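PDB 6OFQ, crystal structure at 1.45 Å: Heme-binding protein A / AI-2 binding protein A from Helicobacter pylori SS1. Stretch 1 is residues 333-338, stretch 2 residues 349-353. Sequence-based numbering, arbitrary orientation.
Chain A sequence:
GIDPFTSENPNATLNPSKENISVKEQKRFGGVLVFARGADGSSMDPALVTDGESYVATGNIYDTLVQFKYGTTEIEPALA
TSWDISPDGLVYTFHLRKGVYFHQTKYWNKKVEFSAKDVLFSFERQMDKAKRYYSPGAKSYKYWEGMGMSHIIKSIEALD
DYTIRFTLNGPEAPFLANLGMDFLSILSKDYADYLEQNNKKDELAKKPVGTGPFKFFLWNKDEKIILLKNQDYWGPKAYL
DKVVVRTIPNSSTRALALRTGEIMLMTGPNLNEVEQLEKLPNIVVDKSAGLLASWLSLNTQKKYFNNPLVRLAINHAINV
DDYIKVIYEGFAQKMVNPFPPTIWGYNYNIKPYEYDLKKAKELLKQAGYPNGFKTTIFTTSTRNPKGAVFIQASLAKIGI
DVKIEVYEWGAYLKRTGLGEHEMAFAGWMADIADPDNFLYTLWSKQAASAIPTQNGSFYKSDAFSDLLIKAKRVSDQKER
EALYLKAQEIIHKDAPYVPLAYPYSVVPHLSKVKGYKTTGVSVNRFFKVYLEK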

# COMPACT_ATOMS: atom_id res chain seq x y z
N GLN A 333 0.11 -12.89 13.50
CA GLN A 333 -0.63 -14.14 13.34
C GLN A 333 -0.08 -14.91 12.15
O GLN A 333 0.28 -14.29 11.14
CB GLN A 333 -2.14 -13.83 13.18
CG GLN A 333 -3.02 -15.05 12.94
CD GLN A 333 -4.54 -14.83 12.98
OE1 GLN A 333 -4.99 -13.81 13.49
NE2 GLN A 333 -5.32 -15.82 12.53
N LYS A 334 -0.03 -16.23 12.19
CA LYS A 334 0.44 -17.03 11.07
C LYS A 334 -0.41 -16.78 9.83
O LYS A 334 -1.65 -16.83 9.91
CB LYS A 334 0.36 -18.51 11.47
CG LYS A 334 0.68 -19.50 10.36
CD LYS A 334 0.87 -20.96 10.79
CE LYS A 334 0.24 -21.39 12.09
NZ LYS A 334 0.84 -22.69 12.47
N MET A 335 0.25 -16.50 8.70
CA MET A 335 -0.47 -16.28 7.45
C MET A 335 -0.84 -17.62 6.82
O MET A 335 -0.06 -18.59 6.80
CB MET A 335 0.39 -15.42 6.54
CG MET A 335 -0.22 -15.08 5.19
SD MET A 335 0.93 -14.03 4.27
CE MET A 335 0.05 -13.81 2.73
N VAL A 336 -2.09 -17.67 6.32
CA VAL A 336 -2.64 -18.82 5.62
C VAL A 336 -3.07 -18.39 4.22
O VAL A 336 -2.54 -18.90 3.24
CB VAL A 336 -3.83 -19.40 6.40
CG1 VAL A 336 -4.36 -20.62 5.66
CG2 VAL A 336 -3.35 -19.83 7.80
N ASN A 337 -4.00 -17.46 4.07
CA ASN A 337 -4.47 -16.92 2.79
C ASN A 337 -3.74 -15.64 2.43
O ASN A 337 -3.06 -15.01 3.25
CB ASN A 337 -5.99 -16.67 2.84
CG ASN A 337 -6.75 -17.95 3.20
OD1 ASN A 337 -6.60 -18.94 2.46
ND2 ASN A 337 -7.47 -17.96 4.33
N PRO A 338 -3.90 -15.16 1.19
CA PRO A 338 -3.13 -13.97 0.78
C PRO A 338 -3.48 -12.68 1.47
O PRO A 338 -2.69 -11.75 1.40
CB PRO A 338 -3.38 -13.83 -0.70
CG PRO A 338 -3.73 -15.24 -1.12
CD PRO A 338 -4.52 -15.83 0.02
N ASN A 349 -11.35 -22.39 6.29
CA ASN A 349 -11.27 -23.82 6.10
C ASN A 349 -9.94 -24.33 5.59
O ASN A 349 -9.56 -25.42 5.96
CB ASN A 349 -12.39 -24.36 5.23
CG ASN A 349 -12.68 -25.82 5.49
OD1 ASN A 349 -12.92 -26.19 6.63
ND2 ASN A 349 -12.67 -26.65 4.47
N ILE A 350 -9.10 -23.45 5.05
CA ILE A 350 -7.82 -23.90 4.55
C ILE A 350 -6.85 -24.11 5.73
O ILE A 350 -6.78 -23.28 6.64
CB ILE A 350 -7.29 -22.84 3.59
CG1 ILE A 350 -8.18 -22.85 2.34
CG2 ILE A 350 -5.84 -23.08 3.15
CD1 ILE A 350 -7.88 -21.81 1.33
N LYS A 351 -6.08 -25.17 5.61
CA LYS A 351 -5.11 -25.46 6.66
C LYS A 351 -3.74 -25.01 6.17
O LYS A 351 -3.37 -25.31 5.02
CB LYS A 351 -5.07 -26.95 6.95
CG LYS A 351 -6.36 -27.49 7.53
CD LYS A 351 -6.10 -28.90 8.08
CE LYS A 351 -7.08 -29.90 7.49
NZ LYS A 351 -8.44 -29.63 8.03
N PRO A 352 -2.99 -24.31 7.03
CA PRO A 352 -1.66 -23.89 6.59
C PRO A 352 -0.80 -25.12 6.29
O PRO A 352 -1.01 -26.18 6.88
CB PRO A 352 -1.12 -23.10 7.77
CG PRO A 352 -1.86 -23.68 8.92
CD PRO A 352 -3.23 -23.94 8.44
N TYR A 353 0.25 -24.94 5.50
CA TYR A 353 1.10 -26.09 5.22
C TYR A 353 1.95 -26.35 6.47
O TYR A 353 2.53 -25.44 7.03
CB TYR A 353 2.01 -25.87 4.01
CG TYR A 353 1.26 -26.00 2.69
CD1 TYR A 353 0.70 -27.21 2.28
CD2 TYR A 353 1.16 -24.93 1.87
CE1 TYR A 353 0.07 -27.32 1.04
CE2 TYR A 353 0.47 -24.98 0.66
CZ TYR A 353 -0.06 -26.20 0.25
OH TYR A 353 -0.75 -26.42 -0.94

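No hydrogen bond joins these two stretches; they meet through van der Waals packing, mostly of side chains. The contact is small, burying 226 Å² over both sides. Stretch 1 leaves a strand after Lys334 and continues as loop or turn, while stretch 2 has no regular helix or strand. The backbones come nearest at Val336 and Pro352, whose CA atoms lie 5.3 Å apart.

Val336 is the centre of the contact. Its CA-to-CB bond points toward stretch 2, and its side chain packs against both Ile350 and Pro352. Val336 CG1 lies 3.8 Å from Ile350 CG2, and Val336 CG2 lies 4.0 Å from Pro352 CB. Both apolar contacts take some hydrocarbon surface out of water. Val336 CG1 also sits 3.7 Å from Ile350 O, so the methyl packs against backbone too.

On one flank, Lys334 adds its aliphatic chain: Lys334 CD is 4.2 Å from Pro352 CB. Its charged end, NZ, is hydrogen-bonded elsewhere in the structure. Asn337 meets Ile350 differently. Its CA-to-CB bond points sideways, but the end of the side chain comes nearer, placing Asn337 OD1 3.3 Å from Ile350 CD1. This close polar-to-methyl contact is not a hydrogen bond, because the methyl is no conventional donor. The CA-to-CB bond of Met335 points away from stretch 2.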